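Local atomic coordinates of metallo-beta-lactamase superfamily protein (Thermus thermophilus, PDB entry 2ZWR), a protein that binds a pair of zinc ions in a metallo-beta-lactamase fold and is probably a hydrolase, as inferred for its family. Residues M1-P5 with Y16-T20; L114-L120 with A131-P135; L146-V151 with E193-F199. All blocks are in the same frame, centred on the assembly; numbering follows the deposited sequence.

Each half of the metallo-beta-lactamase fold has its own six-stranded sheet, and the contacts sample both halves. Contact 1 pairs an outermost strand of the first sheet, 2-8, with strand 13-20; contact 2, later in the chain, pairs strands 117-121 and 130-134 of the second. Their centres lie about 13 Å apart and they touch: Met1 SD packs on Phe117 CZ at 3.7 Å, so the two sheets pack on each other here, partly through apolar side chains. Contact 3 opens last, linking the small hairpin 146-151 to the end of helix 190-196. Its centre is about 24 Å from that of contact 1 and about 22 Å from that of contact 2, with no touch; its Phe147 side chain lies beside the zinc ligands Asp144 and His184.

Contact 1: residues M1-P5 with Y16-T20; sequences MRVFP and YLVET. With ZN (zinc ion), chain I.
Phe4 and Leu17 face each other in an antiparallel strand pairing at the edge of the first sheet, where the chain begins and soon returns on itself. The strands run 168° apart in direction. Phe4 N gives a hydrogen bond to Leu17 O at 2.8 Å, and Leu17 N returns one to Phe4 O at 2.9 Å, which makes this a hydrogen-bonded pair. Further along, Glu19 N reaches Arg2 O at 2.8 Å, while the reciprocal bond from Arg2 N is weak.

Side chains alternate between the two faces. Arg2 and Glu19 lie alongside one another on the face that also carries Phe4 and Leu17. Glu19 stays extended, with CG anti to its backbone N (chi1 -169°), and this carries OE1 out to Arg2 NH1, 3.0 Å away, in a salt bridge. The carboxylate is met on its syn side, but its plane is turned 56° from the guanidinium, and NH1 alone makes the bond. The Phe4 ring carbon CE2 lies against one face of the same guanidinium, while Leu17 O meets the edge of the Phe4 ring. Helix 33-43 packs against Phe4 and Leu17.

On the other face, the Tyr16 ring slants across Pro5, whose CB comes 3.6 Å from Tyr16 CE1, and Val3 CG1 adds a contact with CD1. The hydroxyl of Tyr16 is held by Pro182 O, and Phe141 and His181 meet its ring edge-to-face. At the start of the chain, Met1 reaches Val18 CG1 with its sulfur SD, 3.6 Å away, and its N and O together bind a zinc ion, separate from the paired site of the family. The whole is a beta hairpin, helix on one face and second sheet on the other, the layering characteristic of the alpha-beta/beta-alpha sandwich of metallo-beta-lactamases.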
loop_
_atom_site.group_PDB
_atom_site.type_symbol
_atom_site.label_atom_id
_atom_site.label_comp_id
_atom_site.label_asym_id
_atom_site.label_seq_id
_atom_site.Cartn_x
_atom_site.Cartn_y
_atom_site.Cartn_z
ATOM N N MET A 1 14.380 6.501 8.323
ATOM C CA MET A 1 13.098 6.943 7.691
ATOM C C MET A 1 12.183 7.714 8.647
ATOM O O MET A 1 12.003 7.331 9.804
ATOM C CB MET A 1 12.347 5.735 7.101
ATOM C CG MET A 1 13.151 4.980 6.034
ATOM S SD MET A 1 12.143 3.997 4.894
ATOM C CE MET A 1 13.412 3.292 3.821
ATOM N N ARG A 2 11.610 8.809 8.159
ATOM C CA ARG A 2 10.514 9.469 8.853
ATOM C C ARG A 2 9.227 9.058 8.133
ATOM O O ARG A 2 9.182 9.020 6.903
ATOM C CB ARG A 2 10.691 10.988 8.849
ATOM C CG ARG A 2 11.858 11.491 9.707
ATOM C CD ARG A 2 12.272 12.925 9.328
ATOM N NE ARG A 2 11.290 13.932 9.738
ATOM C CZ ARG A 2 11.058 15.075 9.088
ATOM N NH1 ARG A 2 11.721 15.370 7.972
ATOM N NH2 ARG A 2 10.139 15.923 9.548
ATOM N N VAL A 3 8.191 8.751 8.908
ATOM C CA VAL A 3 6.956 8.166 8.369
ATOM C C VAL A 3 5.759 9.012 8.753
ATOM O O VAL A 3 5.508 9.231 9.943
ATOM C CB VAL A 3 6.737 6.701 8.883
ATOM C CG1 VAL A 3 5.439 6.100 8.324
ATOM C CG2 VAL A 3 7.943 5.824 8.546
ATOM N N PHE A 4 5.023 9.476 7.741
ATOM C CA PHE A 4 3.823 10.282 7.946
ATOM C C PHE A 4 2.569 9.617 7.365
ATOM O O PHE A 4 2.328 9.673 6.145
ATOM C CB PHE A 4 4.021 11.699 7.395
ATOM C CG PHE A 4 5.161 12.437 8.034
ATOM C CD1 PHE A 4 4.957 13.206 9.171
ATOM C CD2 PHE A 4 6.446 12.354 7.507
ATOM C CE1 PHE A 4 6.018 13.890 9.764
ATOM C CE2 PHE A 4 7.513 13.033 8.101
ATOM C CZ PHE A 4 7.293 13.795 9.227
ATOM N N PRO A 5 1.772 8.971 8.241
ATOM C CA PRO A 5 0.539 8.308 7.831
ATOM C C PRO A 5 -0.596 9.301 7.697
ATOM O O PRO A 5 -0.651 10.291 8.436
ATOM C CB PRO A 5 0.238 7.352 9.000
ATOM C CG PRO A 5 1.400 7.503 9.969
ATOM C CD PRO A 5 2.009 8.820 9.686
ATOM N N TYR A 16 1.028 6.565 3.185
ATOM C CA TYR A 16 2.240 6.839 3.946
ATOM C C TYR A 16 3.188 7.671 3.114
ATOM O O TYR A 16 3.592 7.253 2.025
ATOM C CB TYR A 16 2.925 5.535 4.424
ATOM C CG TYR A 16 2.052 4.704 5.357
ATOM C CD1 TYR A 16 2.046 4.936 6.737
ATOM C CD2 TYR A 16 1.207 3.717 4.853
ATOM C CE1 TYR A 16 1.215 4.193 7.597
ATOM C CE2 TYR A 16 0.375 2.972 5.706
ATOM C CZ TYR A 16 0.389 3.220 7.073
ATOM O OH TYR A 16 -0.424 2.480 7.910
ATOM N N LEU A 17 3.502 8.862 3.617
ATOM C CA LEU A 17 4.560 9.697 3.076
ATOM C C LEU A 17 5.816 9.386 3.880
ATOM O O LEU A 17 5.877 9.625 5.079
ATOM C CB LEU A 17 4.189 11.181 3.159
ATOM C CG LEU A 17 5.211 12.207 2.645
ATOM C CD1 LEU A 17 5.500 12.056 1.140
ATOM C CD2 LEU A 17 4.764 13.650 2.989
ATOM N N VAL A 18 6.804 8.817 3.210
ATOM C CA VAL A 18 7.958 8.237 3.886
ATOM C C VAL A 18 9.222 8.893 3.349
ATOM O O VAL A 18 9.445 8.917 2.134
ATOM C CB VAL A 18 8.050 6.697 3.646
ATOM C CG1 VAL A 18 9.241 6.097 4.393
ATOM C CG2 VAL A 18 6.736 5.998 4.036
ATOM N N GLU A 19 10.039 9.418 4.252
ATOM C CA GLU A 19 11.355 9.926 3.877
ATOM C C GLU A 19 12.329 8.755 3.854
ATOM O O GLU A 19 12.532 8.102 4.858
ATOM C CB GLU A 19 11.831 11.026 4.840
ATOM C CG GLU A 19 13.077 11.788 4.335
ATOM C CD GLU A 19 13.399 13.067 5.130
ATOM O OE1 GLU A 19 12.859 13.257 6.251
ATOM O OE2 GLU A 19 14.204 13.886 4.620
ATOM N N THR A 20 12.914 8.474 2.697
ATOM C CA THR A 20 13.901 7.399 2.595
ATOM C C THR A 20 15.299 7.994 2.394
ATOM O O THR A 20 15.451 9.201 2.187
ATOM C CB THR A 20 13.551 6.386 1.455
ATOM O OG1 THR A 20 14.065 6.848 0.197
ATOM C CG2 THR A 20 12.028 6.178 1.341
HETATM ZN ZN ZN I . 13.273 5.367 10.343
#

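Contact 2: residues L114-L120 with A131-P135; sequences LFGFQVL and AFYDP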
loop_
_atom_site.group_PDB
_atom_site.type_symbol
_atom_site.label_atom_id
_atom_site.label_comp_id
_atom_site.label_asym_id
_atom_site.label_seq_id
_atom_site.Cartn_x
_atom_site.Cartn_y
_atom_site.Cartn_z
ATOM N N LEU A 114 14.100 -0.807 -4.007
ATOM C CA LEU A 114 13.880 0.578 -4.422
ATOM C C LEU A 114 13.553 1.435 -3.222
ATOM O O LEU A 114 12.821 1.004 -2.320
ATOM C CB LEU A 114 12.780 0.711 -5.506
ATOM C CG LEU A 114 11.287 0.692 -5.134
ATOM C CD1 LEU A 114 10.433 1.133 -6.306
ATOM C CD2 LEU A 114 10.855 -0.676 -4.684
ATOM N N PHE A 115 14.110 2.643 -3.224
ATOM C CA PHE A 115 13.930 3.620 -2.155
ATOM C C PHE A 115 14.146 3.028 -0.768
ATOM O O PHE A 115 13.436 3.368 0.180
ATOM C CB PHE A 115 12.552 4.287 -2.256
ATOM C CG PHE A 115 12.363 5.106 -3.504
ATOM C CD1 PHE A 115 12.827 6.421 -3.566
ATOM C CD2 PHE A 115 11.699 4.571 -4.605
ATOM C CE1 PHE A 115 12.646 7.189 -4.720
ATOM C CE2 PHE A 115 11.498 5.325 -5.762
ATOM C CZ PHE A 115 11.970 6.639 -5.821
ATOM N N GLY A 116 15.139 2.145 -0.657
ATOM C CA GLY A 116 15.523 1.566 0.626
ATOM C C GLY A 116 14.638 0.423 1.088
ATOM O O GLY A 116 14.798 -0.056 2.220
ATOM N N PHE A 117 13.714 -0.017 0.227
ATOM C CA PHE A 117 12.813 -1.137 0.533
ATOM C C PHE A 117 13.166 -2.398 -0.255
ATOM O O PHE A 117 13.685 -2.329 -1.371
ATOM C CB PHE A 117 11.345 -0.778 0.217
ATOM C CG PHE A 117 10.772 0.331 1.077
ATOM C CD1 PHE A 117 10.550 0.139 2.436
ATOM C CD2 PHE A 117 10.430 1.556 0.508
ATOM C CE1 PHE A 117 10.017 1.159 3.215
ATOM C CE2 PHE A 117 9.900 2.579 1.270
ATOM C CZ PHE A 117 9.687 2.387 2.625
ATOM N N GLN A 118 12.849 -3.551 0.320
ATOM C CA GLN A 118 12.846 -4.803 -0.424
ATOM C C GLN A 118 11.386 -5.152 -0.719
ATOM O O GLN A 118 10.536 -5.118 0.180
ATOM C CB GLN A 118 13.532 -5.906 0.388
ATOM C CG GLN A 118 13.439 -7.310 -0.219
ATOM C CD GLN A 118 14.043 -8.413 0.677
ATOM O OE1 GLN A 118 14.350 -9.505 0.194
ATOM N NE2 GLN A 118 14.215 -8.127 1.970
ATOM N N VAL A 119 11.097 -5.473 -1.977
ATOM C CA VAL A 119 9.748 -5.834 -2.395
ATOM C C VAL A 119 9.474 -7.317 -2.131
ATOM O O VAL A 119 10.223 -8.195 -2.571
ATOM C CB VAL A 119 9.490 -5.456 -3.876
ATOM C CG1 VAL A 119 8.094 -5.923 -4.358
ATOM C CG2 VAL A 119 9.648 -3.951 -4.074
ATOM N N LEU A 120 8.409 -7.572 -1.375
ATOM C CA LEU A 120 7.909 -8.917 -1.117
ATOM C C LEU A 120 6.605 -9.086 -1.883
ATOM O O LEU A 120 5.650 -8.352 -1.631
ATOM C CB LEU A 120 7.642 -9.103 0.382
ATOM C CG LEU A 120 8.754 -9.437 1.396
ATOM C CD1 LEU A 120 10.107 -8.878 1.022
ATOM C CD2 LEU A 120 8.362 -8.968 2.792
ATOM N N ALA A 131 4.489 -6.130 -0.305
ATOM C CA ALA A 131 4.859 -5.344 0.874
ATOM C C ALA A 131 6.211 -4.701 0.634
ATOM O O ALA A 131 7.063 -5.277 -0.053
ATOM C CB ALA A 131 4.914 -6.217 2.132
ATOM N N PHE A 132 6.393 -3.507 1.194
ATOM C CA PHE A 132 7.653 -2.788 1.133
ATOM C C PHE A 132 8.340 -2.923 2.466
ATOM O O PHE A 132 7.892 -2.346 3.459
ATOM C CB PHE A 132 7.434 -1.312 0.757
ATOM C CG PHE A 132 6.714 -1.141 -0.541
ATOM C CD1 PHE A 132 7.396 -1.280 -1.744
ATOM C CD2 PHE A 132 5.343 -0.873 -0.564
ATOM C CE1 PHE A 132 6.735 -1.147 -2.956
ATOM C CE2 PHE A 132 4.668 -0.727 -1.763
ATOM C CZ PHE A 132 5.363 -0.874 -2.969
ATOM N N TYR A 133 9.433 -3.686 2.472
ATOM C CA TYR A 133 10.113 -4.099 3.704
ATOM C C TYR A 133 11.426 -3.343 3.923
ATOM O O TYR A 133 12.287 -3.285 3.036
ATOM C CB TYR A 133 10.339 -5.630 3.713
ATOM C CG TYR A 133 11.045 -6.152 4.956
ATOM C CD1 TYR A 133 10.635 -5.757 6.234
ATOM C CD2 TYR A 133 12.114 -7.055 4.855
ATOM C CE1 TYR A 133 11.283 -6.217 7.374
ATOM C CE2 TYR A 133 12.766 -7.528 5.999
ATOM C CZ TYR A 133 12.337 -7.108 7.253
ATOM O OH TYR A 133 12.967 -7.562 8.393
ATOM N N ASP A 134 11.557 -2.759 5.110
ATOM C CA ASP A 134 12.746 -2.024 5.503
ATOM C C ASP A 134 13.390 -2.696 6.730
ATOM O O ASP A 134 13.084 -2.353 7.874
ATOM C CB ASP A 134 12.391 -0.549 5.752
ATOM C CG ASP A 134 13.446 0.197 6.559
ATOM O OD1 ASP A 134 14.655 -0.073 6.404
ATOM O OD2 ASP A 134 13.052 1.066 7.360
ATOM N N PRO A 135 14.284 -3.675 6.486
ATOM C CA PRO A 135 14.919 -4.436 7.566
ATOM C C PRO A 135 15.731 -3.581 8.533
ATOM O O PRO A 135 15.778 -3.882 9.725
ATOM C CB PRO A 135 15.842 -5.415 6.826
ATOM C CG PRO A 135 16.003 -4.856 5.450
ATOM C CD PRO A 135 14.734 -4.125 5.153
#
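Gln118 and Tyr133 pair within a beta hairpin of the second sheet, between strands 117-121 and 130-134. Gln118 N bonds to Tyr133 O at 2.8 Å, and Tyr133 N back to Gln118 O. Two residues on, Leu120 and Ala131 form a second reciprocal pair. Val119 and Phe132 fill the non-hydrogen-bonded position between them, while Val119 also makes backbone hydrogen bonds with Gly111 and Met112.

The side chains sort by face. On one, Phe132 CB stands over the Phe117 ring, 4.0 Å from its centroid, in a CH-pi contact, and the two side chains cross at about a right angle. CG of Phe117, anti to the carbonyl carbon (chi1 -65°), places the ring beside Phe132 CB. Asp134 CB reaches the same ring obliquely at CD1, 3.9 Å away. Phe117 CB meets the edge of the Phe132 ring, and Val119 CG2 comes obliquely, 4.2 Å from Phe132 CE1. Leu51 of strand 50-51, in the other sheet, touches both Phe117 and Phe132.

On the opposite face, Gln118 and Tyr133 point the same way. The extended glutamine brings NE2 to the ring edge, 3.7 Å from Tyr133 CD2, with the amide and ring planes 31° apart. Leu120 CD2 packs on Tyr133 CB at 4.0 Å. A type I' turn, Leu114 to Phe117, closes the adjoining short hairpin, with both Phe115 and Gly116 at positive phi.

Chemically, the backbone bonds fix the register while the apolar face does the joining between sheets. The carboxylate of Asp134 is held by Gln139 NE2 and Gly137 N, so its charge is met by donors at the border of the apolar cluster around Phe117.

Contact 3: residues L146-V151 with E193-F199; sequences LFRGSV and EARTNPF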
loop_
_atom_site.group_PDB
_atom_site.type_symbol
_atom_site.label_atom_id
_atom_site.label_comp_id
_atom_site.label_asym_id
_atom_site.label_seq_id
_atom_site.Cartn_x
_atom_site.Cartn_y
_atom_site.Cartn_z
ATOM N N LEU A 146 -2.152 -7.713 6.642
ATOM C CA LEU A 146 -2.280 -7.894 8.074
ATOM C C LEU A 146 -2.727 -6.606 8.764
ATOM O O LEU A 146 -2.091 -5.555 8.606
ATOM C CB LEU A 146 -0.927 -8.355 8.638
ATOM C CG LEU A 146 -0.769 -8.609 10.138
ATOM C CD1 LEU A 146 -1.596 -9.816 10.615
ATOM C CD2 LEU A 146 0.710 -8.802 10.474
ATOM N N PHE A 147 -3.801 -6.704 9.546
ATOM C CA PHE A 147 -4.293 -5.581 10.329
ATOM C C PHE A 147 -4.050 -5.810 11.811
ATOM O O PHE A 147 -3.623 -6.892 12.220
ATOM C CB PHE A 147 -5.789 -5.335 10.062
ATOM C CG PHE A 147 -6.114 -5.097 8.608
ATOM C CD1 PHE A 147 -5.330 -4.234 7.832
ATOM C CD2 PHE A 147 -7.194 -5.737 8.013
ATOM C CE1 PHE A 147 -5.621 -4.014 6.478
ATOM C CE2 PHE A 147 -7.493 -5.521 6.667
ATOM C CZ PHE A 147 -6.704 -4.649 5.898
ATOM N N ARG A 148 -4.309 -4.771 12.600
ATOM C CA ARG A 148 -4.343 -4.871 14.049
ATOM C C ARG A 148 -5.612 -5.652 14.424
ATOM O O ARG A 148 -6.720 -5.113 14.389
ATOM C CB ARG A 148 -4.292 -3.461 14.672
ATOM C CG ARG A 148 -4.604 -3.327 16.173
ATOM C CD ARG A 148 -3.499 -3.862 17.079
ATOM N NE ARG A 148 -3.517 -5.324 17.139
ATOM C CZ ARG A 148 -4.280 -6.040 17.962
ATOM N NH1 ARG A 148 -4.213 -7.363 17.922
ATOM N NH2 ARG A 148 -5.107 -5.441 18.821
ATOM N N GLY A 149 -5.437 -6.941 14.708
ATOM C CA GLY A 149 -6.541 -7.819 15.101
ATOM C C GLY A 149 -7.329 -8.483 13.979
ATOM O O GLY A 149 -8.369 -9.096 14.233
ATOM N N SER A 150 -6.843 -8.377 12.743
ATOM C CA SER A 150 -7.520 -8.990 11.602
ATOM C C SER A 150 -6.578 -9.150 10.417
ATOM O O SER A 150 -5.376 -8.881 10.524
ATOM C CB SER A 150 -8.751 -8.168 11.184
ATOM O OG SER A 150 -9.529 -8.886 10.229
ATOM N N VAL A 151 -7.128 -9.606 9.291
ATOM C CA VAL A 151 -6.361 -9.746 8.049
ATOM C C VAL A 151 -7.170 -9.219 6.870
ATOM O O VAL A 151 -8.367 -8.928 7.005
ATOM C CB VAL A 151 -5.869 -11.198 7.800
ATOM C CG1 VAL A 151 -5.022 -11.683 8.959
ATOM C CG2 VAL A 151 -7.038 -12.154 7.534
ATOM N N GLU A 193 0.733 -9.193 16.732
ATOM C CA GLU A 193 -0.220 -10.009 15.976
ATOM C C GLU A 193 0.020 -11.508 16.174
ATOM O O GLU A 193 -0.936 -12.285 16.232
ATOM C CB GLU A 193 -0.237 -9.628 14.485
ATOM C CG GLU A 193 -0.705 -8.191 14.212
ATOM C CD GLU A 193 -2.007 -7.836 14.927
ATOM O OE1 GLU A 193 -2.019 -6.832 15.672
ATOM O OE2 GLU A 193 -3.016 -8.572 14.762
ATOM N N ALA A 194 1.281 -11.913 16.296
ATOM C CA ALA A 194 1.597 -13.308 16.639
ATOM C C ALA A 194 0.903 -13.750 17.938
ATOM O O ALA A 194 0.506 -14.904 18.075
ATOM C CB ALA A 194 3.116 -13.524 16.736
ATOM N N ARG A 195 0.743 -12.812 18.872
ATOM C CA ARG A 195 0.124 -13.085 20.164
ATOM C C ARG A 195 -1.400 -12.931 20.199
ATOM O O ARG A 195 -2.060 -13.578 21.012
ATOM C CB ARG A 195 0.760 -12.210 21.256
ATOM C CG ARG A 195 2.162 -12.671 21.733
ATOM C CD ARG A 195 2.130 -13.980 22.550
ATOM N NE ARG A 195 3.314 -14.137 23.406
ATOM C CZ ARG A 195 4.233 -15.098 23.299
ATOM N NH1 ARG A 195 4.132 -16.028 22.362
ATOM N NH2 ARG A 195 5.260 -15.128 24.143
ATOM N N THR A 196 -1.964 -12.087 19.334
ATOM C CA THR A 196 -3.367 -11.679 19.475
ATOM C C THR A 196 -4.285 -11.889 18.274
ATOM O O THR A 196 -5.510 -11.903 18.440
ATOM C CB THR A 196 -3.484 -10.189 19.807
ATOM O OG1 THR A 196 -2.845 -9.431 18.770
ATOM C CG2 THR A 196 -2.862 -9.873 21.156
ATOM N N ASN A 197 -3.725 -11.996 17.074
ATOM C CA ASN A 197 -4.554 -12.086 15.870
ATOM C C ASN A 197 -5.317 -13.417 15.758
ATOM O O ASN A 197 -4.696 -14.488 15.693
ATOM C CB ASN A 197 -3.716 -11.838 14.616
ATOM C CG ASN A 197 -4.556 -11.409 13.418
ATOM O OD1 ASN A 197 -5.463 -12.116 12.988
ATOM N ND2 ASN A 197 -4.239 -10.249 12.868
ATOM N N PRO A 198 -6.666 -13.350 15.704
ATOM C CA PRO A 198 -7.497 -14.552 15.620
ATOM C C PRO A 198 -7.317 -15.364 14.329
ATOM O O PRO A 198 -7.700 -16.539 14.290
ATOM C CB PRO A 198 -8.920 -14.000 15.715
ATOM C CG PRO A 198 -8.815 -12.600 15.248
ATOM C CD PRO A 198 -7.484 -12.125 15.711
ATOM N N PHE A 199 -6.741 -14.748 13.290
ATOM C CA PHE A 199 -6.481 -15.432 12.016
ATOM C C PHE A 199 -5.084 -16.075 11.989
ATOM O O PHE A 199 -4.702 -16.709 11.001
ATOM C CB PHE A 199 -6.606 -14.463 10.833
ATOM C CG PHE A 199 -7.995 -13.923 10.608
ATOM C CD1 PHE A 199 -8.857 -14.537 9.695
ATOM C CD2 PHE A 199 -8.428 -12.780 11.275
ATOM C CE1 PHE A 199 -10.138 -14.025 9.463
ATOM C CE2 PHE A 199 -9.704 -12.263 11.059
ATOM C CZ PHE A 199 -10.563 -12.882 10.146
#
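Glu193, near the end of helix 190-196, reaches into the tight hairpin 146-151 and holds Arg148 and Gly149 with the two oxygens of one carboxylate. Arg148 NE meets OE1 of Glu193 at 2.6 Å, almost straight and in the guanidinium plane, using the syn lone pair of that oxygen in a salt bridge. NH1 adds a weak bond to the same oxygen. The arginine gets there by folding back: chi2 (72°) and chi3 (-77°) are both bent, so a chain whose CB points away returns its tip to the helix. Thr188 OG1 is a further partner of OE1.

OE2 accepts from Gly149 N at 2.9 Å on its syn side and, from the anti side, from Asn197 ND2 at 2.8 Å. The same amide group donates to Ser150 O, 2.9 Å from ND2, approaching from above the carbonyl plane, while Phe147 N reaches that oxygen from the other face. Asn197 is the first residue after the helix to leave helical angles, and its OD1 takes the backbone N of Phe199 at 2.9 Å: an Asx turn that leads the chain from the helix end across the hairpin.

Beyond that turn, the Phe199 ring packs against Val151, whose CG2 stands over one face, 3.8 Å from the centroid, in a CH-pi contact. Ser150 OG comes obliquely to CE2 of the ring at 3.5 Å. Leu146 slides past Glu193 in the opposite direction, its CD2 4.0 Å from Glu193 CG. CB of Phe147 points away from the 193-199 segment, and its side chain lies beside the zinc ligands Asp144 and His184.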